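Local coordinates for enterobactin synthetase component F-related protein (Vibrio cholerae serotype O1, PDB 4OXI) that probably activates glycine with ATP as glycyl-adenylate, acting as the adenylation enzyme of a lipopolysaccharide modification pathway that gives resistance to antimicrobial peptides, at residues F406-S420 with R445-G459. Numbering follows the deposited sequence.
Sequences FESAPEGYRGELLLS and RLWYRSGDIVTKSNG. With GAP (glycyl-adenosine-5'-phosphate), chain B.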
loop_
_atom_site.group_PDB
_atom_site.type_symbol
_atom_site.label_atom_id
_atom_site.label_comp_id
_atom_site.label_asym_id
_atom_site.label_seq_id
_atom_site.Cartn_x
_atom_site.Cartn_y
_atom_site.Cartn_z
ATOM N N PHE A 406 17.557 -9.757 16.947
ATOM C CA PHE A 406 18.109 -8.411 16.825
ATOM C C PHE A 406 18.748 -7.913 18.128
ATOM O O PHE A 406 19.778 -7.233 18.109
ATOM C CB PHE A 406 17.014 -7.444 16.364
ATOM C CG PHE A 406 17.408 -5.997 16.437
ATOM C CD1 PHE A 406 18.105 -5.409 15.399
ATOM C CD2 PHE A 406 17.081 -5.227 17.541
ATOM C CE1 PHE A 406 18.472 -4.073 15.454
ATOM C CE2 PHE A 406 17.450 -3.887 17.608
ATOM C CZ PHE A 406 18.143 -3.313 16.560
ATOM N N GLU A 407 18.121 -8.256 19.251
ATOM C CA GLU A 407 18.573 -7.849 20.582
ATOM C C GLU A 407 19.911 -8.486 20.970
ATOM O O GLU A 407 20.599 -7.980 21.853
ATOM C CB GLU A 407 17.527 -8.239 21.627
ATOM C CG GLU A 407 16.147 -7.581 21.451
ATOM C CD GLU A 407 15.317 -8.130 20.268
ATOM O OE1 GLU A 407 15.660 -9.197 19.689
ATOM O OE2 GLU A 407 14.309 -7.473 19.912
ATOM N N SER A 408 20.260 -9.598 20.321
ATOM C CA SER A 408 21.500 -10.327 20.597
ATOM C C SER A 408 22.591 -10.049 19.561
ATOM O O SER A 408 23.759 -10.360 19.779
ATOM C CB SER A 408 21.243 -11.836 20.623
ATOM O OG SER A 408 20.312 -12.189 21.624
ATOM N N ALA A 409 22.214 -9.485 18.422
ATOM C CA ALA A 409 23.179 -9.291 17.346
ATOM C C ALA A 409 24.197 -8.215 17.705
ATOM O O ALA A 409 23.834 -7.166 18.219
ATOM C CB ALA A 409 22.470 -8.934 16.059
ATOM N N PRO A 410 25.479 -8.471 17.410
ATOM C CA PRO A 410 26.566 -7.545 17.751
ATOM C C PRO A 410 26.716 -6.452 16.704
ATOM O O PRO A 410 26.179 -6.590 15.604
ATOM C CB PRO A 410 27.800 -8.452 17.720
ATOM C CG PRO A 410 27.469 -9.470 16.644
ATOM C CD PRO A 410 25.973 -9.700 16.753
ATOM N N GLU A 411 27.437 -5.389 17.048
ATOM C CA GLU A 411 27.738 -4.310 16.112
ATOM C C GLU A 411 28.271 -4.884 14.807
ATOM O O GLU A 411 29.057 -5.832 14.821
ATOM C CB GLU A 411 28.758 -3.333 16.722
ATOM C CG GLU A 411 29.406 -2.352 15.717
ATOM C CD GLU A 411 28.554 -1.116 15.445
ATOM O OE1 GLU A 411 27.483 -0.981 16.070
ATOM O OE2 GLU A 411 28.953 -0.269 14.612
ATOM N N GLY A 412 27.809 -4.322 13.689
ATOM C CA GLY A 412 28.262 -4.713 12.362
ATOM C C GLY A 412 27.651 -5.973 11.770
ATOM O O GLY A 412 27.921 -6.302 10.612
ATOM N N TYR A 413 26.846 -6.693 12.549
ATOM C CA TYR A 413 26.226 -7.927 12.059
ATOM C C TYR A 413 25.414 -7.670 10.786
ATOM O O TYR A 413 24.716 -6.659 10.675
ATOM C CB TYR A 413 25.337 -8.543 13.130
ATOM C CG TYR A 413 25.111 -10.019 12.942
ATOM C CD1 TYR A 413 26.097 -10.939 13.281
ATOM C CD2 TYR A 413 23.916 -10.499 12.427
ATOM C CE1 TYR A 413 25.898 -12.294 13.112
ATOM C CE2 TYR A 413 23.707 -11.854 12.256
ATOM C CZ TYR A 413 24.703 -12.747 12.598
ATOM O OH TYR A 413 24.493 -14.096 12.429
ATOM N N ARG A 414 25.502 -8.597 9.839
ATOM C CA ARG A 414 25.048 -8.348 8.479
ATOM C C ARG A 414 24.323 -9.579 7.947
ATOM O O ARG A 414 24.706 -10.708 8.252
ATOM C CB ARG A 414 26.262 -8.026 7.598
ATOM C CG ARG A 414 25.946 -7.511 6.200
ATOM C CD ARG A 414 27.222 -7.342 5.357
ATOM N NE ARG A 414 26.940 -6.671 4.087
ATOM C CZ ARG A 414 26.467 -7.284 3.002
ATOM N NH1 ARG A 414 26.226 -8.592 3.026
ATOM N NH2 ARG A 414 26.229 -6.589 1.893
ATOM N N GLY A 415 23.267 -9.361 7.165
ATOM C CA GLY A 415 22.539 -10.459 6.550
ATOM C C GLY A 415 21.102 -10.113 6.192
ATOM O O GLY A 415 20.719 -8.936 6.137
ATOM N N GLU A 416 20.300 -11.141 5.937
ATOM C CA GLU A 416 18.919 -10.936 5.547
ATOM C C GLU A 416 18.036 -10.710 6.766
ATOM O O GLU A 416 18.141 -11.428 7.755
ATOM C CB GLU A 416 18.403 -12.125 4.738
ATOM C CG GLU A 416 16.902 -12.075 4.514
ATOM C CD GLU A 416 16.413 -13.120 3.547
ATOM O OE1 GLU A 416 17.224 -13.978 3.140
ATOM O OE2 GLU A 416 15.216 -13.077 3.184
ATOM N N LEU A 417 17.165 -9.711 6.682
ATOM C CA LEU A 417 16.247 -9.376 7.766
ATOM C C LEU A 417 15.064 -10.333 7.795
ATOM O O LEU A 417 14.455 -10.598 6.756
ATOM C CB LEU A 417 15.741 -7.944 7.587
ATOM C CG LEU A 417 14.935 -7.329 8.726
ATOM C CD1 LEU A 417 15.777 -7.306 9.972
ATOM C CD2 LEU A 417 14.485 -5.908 8.367
ATOM N N LEU A 418 14.741 -10.844 8.985
ATOM C CA LEU A 418 13.602 -11.728 9.161
ATOM C C LEU A 418 12.578 -11.018 10.033
ATOM O O LEU A 418 12.942 -10.321 10.978
ATOM C CB LEU A 418 14.021 -13.028 9.847
ATOM C CG LEU A 418 15.094 -13.882 9.177
ATOM C CD1 LEU A 418 15.333 -15.148 9.978
ATOM C CD2 LEU A 418 14.678 -14.228 7.771
ATOM N N LEU A 419 11.297 -11.194 9.715
ATOM C CA LEU A 419 10.243 -10.495 10.438
ATOM C C LEU A 419 9.333 -11.496 11.139
ATOM O O LEU A 419 9.109 -12.609 10.643
ATOM C CB LEU A 419 9.426 -9.629 9.469
ATOM C CG LEU A 419 10.264 -8.723 8.566
ATOM C CD1 LEU A 419 9.381 -8.055 7.539
ATOM C CD2 LEU A 419 10.999 -7.674 9.388
ATOM N N SER A 420 8.799 -11.103 12.287
ATOM C CA SER A 420 7.809 -11.919 12.971
ATOM C C SER A 420 6.940 -11.022 13.833
ATOM O O SER A 420 7.168 -9.816 13.909
ATOM C CB SER A 420 8.495 -12.952 13.858
ATOM O OG SER A 420 9.228 -12.295 14.878
ATOM N N ARG A 445 7.926 -19.588 16.978
ATOM C CA ARG A 445 7.295 -18.506 16.210
ATOM C C ARG A 445 7.502 -18.553 14.696
ATOM O O ARG A 445 8.461 -19.148 14.181
ATOM C CB ARG A 445 7.638 -17.120 16.777
ATOM C CG ARG A 445 9.099 -16.744 16.729
ATOM C CD ARG A 445 9.400 -15.600 17.696
ATOM N NE ARG A 445 8.966 -14.293 17.202
ATOM C CZ ARG A 445 8.189 -13.452 17.885
ATOM N NH1 ARG A 445 7.754 -13.780 19.090
ATOM N NH2 ARG A 445 7.841 -12.283 17.364
ATOM N N LEU A 446 6.560 -17.937 13.991
ATOM C CA LEU A 446 6.605 -17.880 12.542
ATOM C C LEU A 446 7.489 -16.714 12.132
ATOM O O LEU A 446 7.290 -15.590 12.604
ATOM C CB LEU A 446 5.194 -17.707 11.973
ATOM C CG LEU A 446 5.111 -17.597 10.445
ATOM C CD1 LEU A 446 5.511 -18.915 9.809
ATOM C CD2 LEU A 446 3.712 -17.166 9.986
ATOM N N TRP A 447 8.474 -16.986 11.277
ATOM C CA TRP A 447 9.335 -15.941 10.728
ATOM C C TRP A 447 9.089 -15.741 9.237
ATOM O O TRP A 447 8.669 -16.666 8.544
ATOM C CB TRP A 447 10.809 -16.285 10.953
ATOM C CG TRP A 447 11.228 -16.165 12.370
ATOM C CD1 TRP A 447 11.321 -17.172 13.288
ATOM C CD2 TRP A 447 11.608 -14.963 13.051
ATOM N NE1 TRP A 447 11.744 -16.669 14.496
ATOM C CE2 TRP A 447 11.922 -15.316 14.379
ATOM C CE3 TRP A 447 11.710 -13.622 12.668
ATOM C CZ2 TRP A 447 12.330 -14.373 15.326
ATOM C CZ3 TRP A 447 12.117 -12.686 13.608
ATOM C CH2 TRP A 447 12.426 -13.066 14.920
ATOM N N TYR A 448 9.369 -14.536 8.742
ATOM C CA TYR A 448 9.247 -14.233 7.315
ATOM C C TYR A 448 10.564 -13.724 6.748
ATOM O O TYR A 448 11.183 -12.816 7.314
ATOM C CB TYR A 448 8.133 -13.198 7.079
ATOM C CG TYR A 448 8.086 -12.587 5.683
ATOM C CD1 TYR A 448 7.593 -13.303 4.594
ATOM C CD2 TYR A 448 8.508 -11.283 5.470
ATOM C CE1 TYR A 448 7.545 -12.734 3.332
ATOM C CE2 TYR A 448 8.469 -10.715 4.228
ATOM C CZ TYR A 448 7.987 -11.439 3.165
ATOM O OH TYR A 448 7.954 -10.845 1.932
ATOM N N ARG A 449 10.985 -14.308 5.628
ATOM C CA ARG A 449 12.199 -13.879 4.941
ATOM C C ARG A 449 11.912 -12.669 4.082
ATOM O O ARG A 449 11.301 -12.790 3.021
ATOM C CB ARG A 449 12.735 -14.992 4.037
ATOM C CG ARG A 449 12.904 -16.348 4.717
ATOM C CD ARG A 449 13.362 -17.382 3.698
ATOM N NE ARG A 449 13.264 -18.737 4.222
ATOM C CZ ARG A 449 14.209 -19.309 4.956
ATOM N NH1 ARG A 449 15.312 -18.626 5.244
ATOM N NH2 ARG A 449 14.047 -20.552 5.403
ATOM N N SER A 450 12.380 -11.507 4.517
ATOM C CA SER A 450 12.038 -10.257 3.855
ATOM C C SER A 450 12.705 -10.143 2.497
ATOM O O SER A 450 12.159 -9.532 1.566
ATOM C CB SER A 450 12.448 -9.066 4.728
ATOM O OG SER A 450 13.858 -8.933 4.745
ATOM N N GLY A 451 13.894 -10.724 2.381
ATOM C CA GLY A 451 14.668 -10.599 1.158
ATOM C C GLY A 451 15.547 -9.365 1.231
ATOM O O GLY A 451 16.394 -9.137 0.354
ATOM N N ASP A 452 15.363 -8.576 2.289
ATOM C CA ASP A 452 16.144 -7.352 2.455
ATOM C C ASP A 452 17.449 -7.645 3.195
ATOM O O ASP A 452 17.462 -8.336 4.224
ATOM C CB ASP A 452 15.338 -6.295 3.219
ATOM C CG ASP A 452 14.108 -5.823 2.455
ATOM O OD1 ASP A 452 14.278 -5.351 1.312
ATOM O OD2 ASP A 452 12.976 -5.936 2.988
ATOM N N ILE A 453 18.544 -7.113 2.666
ATOM C CA ILE A 453 19.863 -7.281 3.268
ATOM C C ILE A 453 20.151 -6.062 4.144
ATOM O O ILE A 453 20.086 -4.927 3.659
ATOM C CB ILE A 453 20.954 -7.407 2.173
ATOM C CG1 ILE A 453 20.658 -8.619 1.282
ATOM C CG2 ILE A 453 22.355 -7.487 2.792
ATOM C CD1 ILE A 453 20.444 -9.911 2.071
ATOM N N VAL A 454 20.443 -6.285 5.428
ATOM C CA VAL A 454 20.679 -5.174 6.347
ATOM C C VAL A 454 21.969 -5.328 7.139
ATOM O O VAL A 454 22.559 -6.410 7.194
ATOM C CB VAL A 454 19.534 -5.030 7.356
ATOM C CG1 VAL A 454 18.203 -4.863 6.635
ATOM C CG2 VAL A 454 19.496 -6.239 8.273
ATOM N N THR A 455 22.398 -4.233 7.760
ATOM C CA THR A 455 23.462 -4.300 8.757
ATOM C C THR A 455 23.030 -3.605 10.056
ATOM O O THR A 455 22.293 -2.621 10.023
ATOM C CB THR A 455 24.789 -3.695 8.232
ATOM O OG1 THR A 455 25.810 -3.862 9.221
ATOM C CG2 THR A 455 24.629 -2.231 7.950
ATOM N N LYS A 456 23.457 -4.136 11.199
ATOM C CA LYS A 456 23.190 -3.473 12.471
ATOM C C LYS A 456 24.359 -2.566 12.833
ATOM O O LYS A 456 25.483 -3.029 13.028
ATOM C CB LYS A 456 22.950 -4.481 13.588
ATOM C CG LYS A 456 22.545 -3.827 14.897
ATOM C CD LYS A 456 22.203 -4.858 15.945
ATOM C CE LYS A 456 21.837 -4.208 17.275
ATOM N NZ LYS A 456 21.635 -5.244 18.339
ATOM N N SER A 457 24.099 -1.269 12.908
ATOM C CA SER A 457 25.163 -0.311 13.158
ATOM C C SER A 457 24.694 0.714 14.170
ATOM O O SER A 457 23.628 1.306 14.001
ATOM C CB SER A 457 25.563 0.385 11.864
ATOM O OG SER A 457 26.586 1.332 12.112
ATOM N N ASN A 458 25.483 0.901 15.228
ATOM C CA ASN A 458 25.159 1.839 16.298
ATOM C C ASN A 458 23.745 1.599 16.845
ATOM O O ASN A 458 23.034 2.535 17.206
ATOM C CB ASN A 458 25.352 3.292 15.826
ATOM C CG ASN A 458 25.664 4.251 16.973
ATOM O OD1 ASN A 458 25.836 3.836 18.121
ATOM N ND2 ASN A 458 25.747 5.541 16.659
ATOM N N GLY A 459 23.337 0.337 16.893
ATOM C CA GLY A 459 22.050 -0.021 17.472
ATOM C C GLY A 459 20.839 0.056 16.545
ATOM O O GLY A 459 19.718 -0.258 16.970
HETATM N N GAP B . 4.479 -1.359 3.089
HETATM C CA GAP B . 5.376 -0.299 2.542
HETATM C C GAP B . 5.976 -0.839 1.258
HETATM O O GAP B . 6.730 -0.188 0.558
HETATM P PA GAP B . 6.045 -3.008 -0.430
HETATM O O1A GAP B . 5.681 -4.432 -0.090
HETATM O O2A GAP B . 5.476 -2.337 -1.669
HETATM O O3A GAP B . 5.623 -2.197 0.887
HETATM C "C5'" GAP B . 8.401 -3.656 0.522
HETATM O "O5'" GAP B . 7.652 -2.954 -0.471
HETATM C "C4'" GAP B . 9.878 -3.499 0.221
HETATM O "O4'" GAP B . 10.179 -2.114 0.030
HETATM C "C3'" GAP B . 10.769 -3.900 1.376
HETATM O "O3'" GAP B . 10.996 -5.309 1.387
HETATM C "C2'" GAP B . 12.024 -3.089 1.103
HETATM O "O2'" GAP B . 12.774 -3.680 0.052
HETATM C "C1'" GAP B . 11.501 -1.821 0.480
HETATM N N9 GAP B . 11.427 -0.763 1.512
HETATM C C8 GAP B . 10.324 -0.420 2.205
HETATM N N7 GAP B . 10.583 0.598 3.062
HETATM C C5 GAP B . 11.891 0.910 2.927
HETATM C C6 GAP B . 12.816 1.880 3.548
HETATM N N6 GAP B . 12.377 2.758 4.490
HETATM N N1 GAP B . 14.103 1.869 3.126
HETATM C C2 GAP B . 14.547 1.008 2.181
HETATM N N3 GAP B . 13.753 0.101 1.580
HETATM C C4 GAP B . 12.440 0.011 1.902
#
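Lys456 runs fully extended across the face of the Phe406 ring, its NZ 4.3 Å from the ring centroid in a cation-pi contact. The same ammonium donates to two carbonyls, Phe406 O at 2.7 Å and Ala409 O at 2.9 Å, pinning the loop before the type II turn Pro410-Tyr413. Within that turn, Glu411, bent at chi2 (84°), brings OE1 back to Asn458 N and receives it on the syn lone pair. Antiparallel pairing then runs from Arg414 to Leu419, broken by a beta bulge between Glu416 and Leu418. At the bulge Leu417 O takes two donors, Ser450 N and Ser450 OG (2.7 Å), while Ser450 OG accepts from Asp452 N in an ST turn. Gly451 N donates to Glu416 OE2 (2.8 Å) from above the carboxylate plane; OE2 also forms a salt bridge with Arg467. Asp452 belongs to the bulged stretch: its O accepts from Leu417 N, and its OD1 and OD2 accept from the ribose O2' and O3' of glycyl-adenosine-5'-phosphate, each at 2.6 Å; Arg466, His463 and Tyr360 also hold the carboxylate. Farther along, Arg445 NE and NH2 grip Ser420 OG side-on, which also bonds Cys393 O, and Ser420 CB packs over the Trp447 six-membered ring (3.7 Å to its centroid). Within the antiparallel sheet, strand 416-419 lies between strands 394-397 and 445-457, the latter flanked also by 439-442 and 460-466.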